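Local structure of Sn-glycerol-3-phosphate ABC transporter substrate-binding protein UspB (4MFI) at residues 105-118 against 137-149. The protein serves as the substrate-binding protein of an ABC transporter and shows specificity for glycerophosphocholine. Sequence-based numbering, arbitrary orientation.
Sequences WFHFALSGVLTALD and ADYEFNGRHYAVP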
loop_
_atom_site.group_PDB
_atom_site.type_symbol
_atom_site.label_atom_id
_atom_site.label_comp_id
_atom_site.label_asym_id
_atom_site.label_seq_id
_atom_site.Cartn_x
_atom_site.Cartn_y
_atom_site.Cartn_z
ATOM N N TRP A 105 6.682 5.030 8.879
ATOM C CA TRP A 105 7.224 6.366 8.627
ATOM C C TRP A 105 6.685 7.388 9.632
ATOM O O TRP A 105 7.452 8.207 10.146
ATOM C CB TRP A 105 7.037 6.821 7.168
ATOM C CG TRP A 105 5.675 7.377 6.846
ATOM C CD1 TRP A 105 4.658 6.726 6.208
ATOM C CD2 TRP A 105 5.192 8.700 7.127
ATOM N NE1 TRP A 105 3.573 7.557 6.082
ATOM C CE2 TRP A 105 3.873 8.775 6.637
ATOM C CE3 TRP A 105 5.748 9.828 7.747
ATOM C CZ2 TRP A 105 3.093 9.926 6.754
ATOM C CZ3 TRP A 105 4.972 10.981 7.863
ATOM C CH2 TRP A 105 3.658 11.019 7.367
ATOM N N PHE A 106 5.391 7.318 9.948
ATOM C CA PHE A 106 4.813 8.303 10.865
ATOM C C PHE A 106 5.321 8.082 12.282
ATOM O O PHE A 106 5.552 9.043 13.016
ATOM C CB PHE A 106 3.284 8.287 10.842
ATOM C CG PHE A 106 2.656 9.305 11.762
ATOM C CD1 PHE A 106 2.520 10.626 11.364
ATOM C CD2 PHE A 106 2.205 8.941 13.025
ATOM C CE1 PHE A 106 1.944 11.570 12.206
ATOM C CE2 PHE A 106 1.633 9.881 13.872
ATOM C CZ PHE A 106 1.502 11.197 13.463
ATOM N N HIS A 107 5.480 6.819 12.675
ATOM C CA HIS A 107 6.057 6.514 13.976
ATOM C C HIS A 107 7.376 7.258 14.176
ATOM O O HIS A 107 7.607 7.895 15.210
ATOM C CB HIS A 107 6.284 5.017 14.123
ATOM C CG HIS A 107 7.100 4.661 15.315
ATOM N ND1 HIS A 107 6.568 4.579 16.585
ATOM C CD2 HIS A 107 8.425 4.403 15.442
ATOM C CE1 HIS A 107 7.526 4.265 17.437
ATOM N NE2 HIS A 107 8.663 4.159 16.771
ATOM N N PHE A 108 8.240 7.199 13.171
ATOM C CA PHE A 108 9.516 7.895 13.264
ATOM C C PHE A 108 9.407 9.411 13.076
ATOM O O PHE A 108 10.092 10.165 13.767
ATOM C CB PHE A 108 10.526 7.276 12.296
ATOM C CG PHE A 108 10.948 5.893 12.690
ATOM C CD1 PHE A 108 11.673 5.685 13.857
ATOM C CD2 PHE A 108 10.606 4.793 11.914
ATOM C CE1 PHE A 108 12.069 4.409 14.233
ATOM C CE2 PHE A 108 10.994 3.508 12.287
ATOM C CZ PHE A 108 11.725 3.319 13.451
ATOM N N ALA A 109 8.555 9.859 12.156
ATOM C CA ALA A 109 8.366 11.294 11.948
ATOM C C ALA A 109 7.872 11.973 13.224
ATOM O O ALA A 109 8.377 13.032 13.611
ATOM C CB ALA A 109 7.398 11.555 10.808
ATOM N N LEU A 110 6.893 11.356 13.882
ATOM C CA LEU A 110 6.338 11.913 15.113
ATOM C C LEU A 110 7.391 12.009 16.212
ATOM O O LEU A 110 7.368 12.935 17.033
ATOM C CB LEU A 110 5.159 11.063 15.595
ATOM C CG LEU A 110 4.453 11.552 16.860
ATOM C CD1 LEU A 110 3.809 12.895 16.608
ATOM C CD2 LEU A 110 3.419 10.544 17.317
ATOM N N SER A 111 8.326 11.062 16.220
ATOM C CA SER A 111 9.380 11.044 17.233
ATOM C C SER A 111 10.481 12.076 16.975
ATOM O O SER A 111 11.368 12.264 17.808
ATOM C CB SER A 111 9.985 9.640 17.373
ATOM O OG SER A 111 10.776 9.293 16.256
ATOM N N GLY A 112 10.420 12.740 15.822
ATOM C CA GLY A 112 11.343 13.816 15.506
ATOM C C GLY A 112 12.643 13.368 14.864
ATOM O O GLY A 112 13.585 14.158 14.754
ATOM N N VAL A 113 12.702 12.113 14.421
ATOM C CA VAL A 113 13.951 11.571 13.881
ATOM C C VAL A 113 14.050 11.551 12.351
ATOM O O VAL A 113 15.031 11.046 11.807
ATOM C CB VAL A 113 14.269 10.160 14.441
ATOM C CG1 VAL A 113 14.278 10.180 15.964
ATOM C CG2 VAL A 113 13.271 9.126 13.909
ATOM N N LEU A 114 13.042 12.093 11.664
ATOM C CA LEU A 114 13.085 12.221 10.208
ATOM C C LEU A 114 13.118 13.681 9.757
ATOM O O LEU A 114 12.550 14.563 10.403
ATOM C CB LEU A 114 11.885 11.535 9.562
ATOM C CG LEU A 114 11.689 10.041 9.807
ATOM C CD1 LEU A 114 10.472 9.572 9.017
ATOM C CD2 LEU A 114 12.923 9.244 9.430
ATOM N N THR A 115 13.761 13.925 8.622
ATOM C CA THR A 115 13.822 15.263 8.045
ATOM C C THR A 115 12.539 15.590 7.290
ATOM O O THR A 115 12.099 14.804 6.447
ATOM C CB THR A 115 14.995 15.359 7.048
ATOM O OG1 THR A 115 16.214 14.989 7.705
ATOM C CG2 THR A 115 15.131 16.770 6.490
ATOM N N ALA A 116 11.935 16.738 7.589
ATOM C CA ALA A 116 10.866 17.270 6.750
ATOM C C ALA A 116 11.512 17.739 5.448
ATOM O O ALA A 116 12.460 18.530 5.467
ATOM C CB ALA A 116 10.148 18.421 7.447
ATOM N N LEU A 117 11.003 17.245 4.323
ATOM C CA LEU A 117 11.719 17.325 3.047
ATOM C C LEU A 117 11.414 18.536 2.174
ATOM O O LEU A 117 12.099 18.758 1.176
ATOM C CB LEU A 117 11.451 16.064 2.218
ATOM C CG LEU A 117 11.913 14.749 2.839
ATOM C CD1 LEU A 117 11.533 13.568 1.962
ATOM C CD2 LEU A 117 13.416 14.783 3.074
ATOM N N ASP A 118 10.401 19.315 2.529
ATOM C CA ASP A 118 9.894 20.336 1.609
ATOM C C ASP A 118 10.903 21.406 1.197
ATOM O O ASP A 118 10.985 21.765 0.017
ATOM C CB ASP A 118 8.640 20.976 2.190
ATOM C CG ASP A 118 7.608 19.945 2.566
ATOM O OD1 ASP A 118 7.765 19.330 3.643
ATOM O OD2 ASP A 118 6.666 19.716 1.773
ATOM N N ALA A 137 1.312 12.408 -1.284
ATOM C CA ALA A 137 0.460 12.845 -0.171
ATOM C C ALA A 137 0.454 11.845 0.982
ATOM O O ALA A 137 0.164 12.212 2.124
ATOM C CB ALA A 137 -0.961 13.096 -0.651
ATOM N N ASP A 138 0.765 10.584 0.684
ATOM C CA ASP A 138 0.858 9.540 1.706
ATOM C C ASP A 138 1.826 9.905 2.829
ATOM O O ASP A 138 1.686 9.406 3.953
ATOM C CB ASP A 138 1.346 8.225 1.092
ATOM C CG ASP A 138 0.290 7.521 0.267
ATOM O OD1 ASP A 138 -0.921 7.620 0.577
ATOM O OD2 ASP A 138 0.682 6.835 -0.696
ATOM N N TYR A 139 2.815 10.753 2.529
ATOM C CA TYR A 139 3.856 11.089 3.509
ATOM C C TYR A 139 3.734 12.496 4.055
ATOM O O TYR A 139 4.676 13.024 4.652
ATOM C CB TYR A 139 5.256 10.871 2.920
ATOM C CG TYR A 139 5.393 9.505 2.300
ATOM C CD1 TYR A 139 5.473 8.362 3.091
ATOM C CD2 TYR A 139 5.416 9.350 0.920
ATOM C CE1 TYR A 139 5.576 7.103 2.517
ATOM C CE2 TYR A 139 5.525 8.103 0.343
ATOM C CZ TYR A 139 5.604 6.982 1.139
ATOM O OH TYR A 139 5.707 5.742 0.545
ATOM N N GLU A 140 2.577 13.109 3.836
ATOM C CA GLU A 140 2.338 14.469 4.286
ATOM C C GLU A 140 1.671 14.465 5.650
ATOM O O GLU A 140 0.738 13.696 5.908
ATOM C CB GLU A 140 1.478 15.229 3.269
ATOM C CG GLU A 140 1.251 16.693 3.615
ATOM C CD GLU A 140 -0.130 16.954 4.199
ATOM O OE1 GLU A 140 -0.278 17.902 5.000
ATOM O OE2 GLU A 140 -1.074 16.212 3.849
ATOM N N PHE A 141 2.178 15.303 6.538
ATOM C CA PHE A 141 1.505 15.546 7.794
ATOM C C PHE A 141 1.711 16.985 8.205
ATOM O O PHE A 141 2.852 17.468 8.261
ATOM C CB PHE A 141 2.004 14.616 8.885
ATOM C CG PHE A 141 1.275 14.790 10.177
ATOM C CD1 PHE A 141 -0.061 14.428 10.282
ATOM C CD2 PHE A 141 1.909 15.335 11.275
ATOM C CE1 PHE A 141 -0.748 14.600 11.469
ATOM C CE2 PHE A 141 1.236 15.509 12.469
ATOM C CZ PHE A 141 -0.097 15.143 12.568
ATOM N N ASN A 142 0.604 17.668 8.492
ATOM C CA ASN A 142 0.643 19.078 8.868
ATOM C C ASN A 142 1.369 19.938 7.832
ATOM O O ASN A 142 2.054 20.899 8.186
ATOM C CB ASN A 142 1.311 19.256 10.238
ATOM C CG ASN A 142 0.395 18.899 11.401
ATOM O OD1 ASN A 142 -0.719 18.396 11.214
ATOM N ND2 ASN A 142 0.869 19.155 12.618
ATOM N N GLY A 143 1.242 19.574 6.558
ATOM C CA GLY A 143 1.810 20.367 5.482
ATOM C C GLY A 143 3.269 20.088 5.178
ATOM O O GLY A 143 3.876 20.783 4.363
ATOM N N ARG A 144 3.836 19.074 5.828
ATOM C CA ARG A 144 5.228 18.707 5.604
ATOM C C ARG A 144 5.328 17.269 5.140
ATOM O O ARG A 144 4.560 16.414 5.588
ATOM C CB ARG A 144 6.032 18.883 6.891
ATOM C CG ARG A 144 5.927 20.287 7.457
ATOM C CD ARG A 144 6.844 20.499 8.640
ATOM N NE ARG A 144 6.779 21.884 9.096
ATOM C CZ ARG A 144 5.890 22.344 9.971
ATOM N NH1 ARG A 144 4.991 21.526 10.506
ATOM N NH2 ARG A 144 5.907 23.626 10.320
ATOM N N HIS A 145 6.281 16.999 4.247
ATOM C CA HIS A 145 6.475 15.650 3.710
ATOM C C HIS A 145 7.702 15.009 4.333
ATOM O O HIS A 145 8.740 15.653 4.463
ATOM C CB HIS A 145 6.639 15.674 2.188
ATOM C CG HIS A 145 5.409 16.099 1.448
ATOM N ND1 HIS A 145 5.069 17.422 1.270
ATOM C CD2 HIS A 145 4.442 15.376 0.833
ATOM C CE1 HIS A 145 3.945 17.497 0.580
ATOM N NE2 HIS A 145 3.545 16.268 0.301
ATOM N N TYR A 146 7.590 13.734 4.698
ATOM C CA TYR A 146 8.667 13.042 5.401
ATOM C C TYR A 146 9.281 11.866 4.651
ATOM O O TYR A 146 10.205 11.236 5.149
ATOM C CB TYR A 146 8.196 12.602 6.792
ATOM C CG TYR A 146 7.942 13.776 7.698
ATOM C CD1 TYR A 146 8.966 14.316 8.470
ATOM C CD2 TYR A 146 6.691 14.388 7.743
ATOM C CE1 TYR A 146 8.741 15.410 9.290
ATOM C CE2 TYR A 146 6.460 15.482 8.556
ATOM C CZ TYR A 146 7.485 15.987 9.331
ATOM O OH TYR A 146 7.256 17.078 10.145
ATOM N N ALA A 147 8.772 11.570 3.461
ATOM C CA ALA A 147 9.362 10.542 2.615
ATOM C C ALA A 147 8.928 10.746 1.175
ATOM O O ALA A 147 8.078 11.590 0.893
ATOM C CB ALA A 147 8.969 9.140 3.099
ATOM N N VAL A 148 9.529 9.972 0.275
ATOM C CA VAL A 148 9.207 9.984 -1.150
ATOM C C VAL A 148 8.793 8.553 -1.523
ATOM O O VAL A 148 9.460 7.600 -1.128
ATOM C CB VAL A 148 10.446 10.430 -1.970
ATOM C CG1 VAL A 148 10.210 10.297 -3.472
ATOM C CG2 VAL A 148 10.845 11.859 -1.614
ATOM N N PRO A 149 7.694 8.388 -2.279
ATOM C CA PRO A 149 7.246 7.029 -2.616
ATOM C C PRO A 149 8.283 6.263 -3.437
ATOM O O PRO A 149 8.938 6.854 -4.301
ATOM C CB PRO A 149 5.990 7.272 -3.459
ATOM C CG PRO A 149 6.186 8.652 -4.037
ATOM C CD PRO A 149 6.857 9.418 -2.922
HETATM O O HOH W 1 12.666 12.147 5.769
#
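Trp105, Phe106 and Ala109 pack aromatic and methyl groups onto a small beta hairpin, and Leu117 and Asp118 grip the same hairpin through hydrogen bonds. This is helix-to-hairpin packing in a protein of the extracellular solute-binding family. The contact joins helix 104-110, the loop after it and the first residue of helix 118-124 to the hairpin of strands 140-141 and 144-160, which turns through a type I' turn from Phe141 to Arg144. Trp105 and Tyr146 contribute most. CG of Trp105 sits between the backbone N and the carbonyl carbon (chi1 81°), which turns the indole toward the hairpin. Tyr139 brings its ring edge to the five-membered ring in a T-shaped pair, planes 69° apart, with CD1 of Trp105 3.6 Å from CD1 of Tyr139. CA of Tyr139 makes a CH-pi contact with the six-membered ring. A second T-shaped pair has CE1 of Phe106 over the centre of the Phe141 ring, 3.9 Å from CG of Phe141. Tyr146 takes the methyl of Ala109 over one ring face, while CB of Tyr146 lies 3.8 Å from CZ3 of Trp105.

The polar grip is at the other end. Leu117 N donates to His145 O at 2.8 Å. Asp118 OD1 accepts the backbone N-H of His145 through its syn lone pair. Asp118 OD2 accepts His145 ND1 at 2.8 Å, close to the imidazole plane, a His-carboxylate hydrogen bond. Together they fix the carboxylate; the second orients the imidazole.

Phe387 meets the rings of Trp105 and Phe106, and Leu100 of strand 97-101 touches Trp105 and Leu114. Phe121 of helix 118-124 and Leu136 of helix 133-137 pack against His145. The hairpin is part of the mixed sheet: Val148 bonds to Leu309 in neighbouring strand 307-310, and Thr115 to Ile311 ties the loop just beyond that strand.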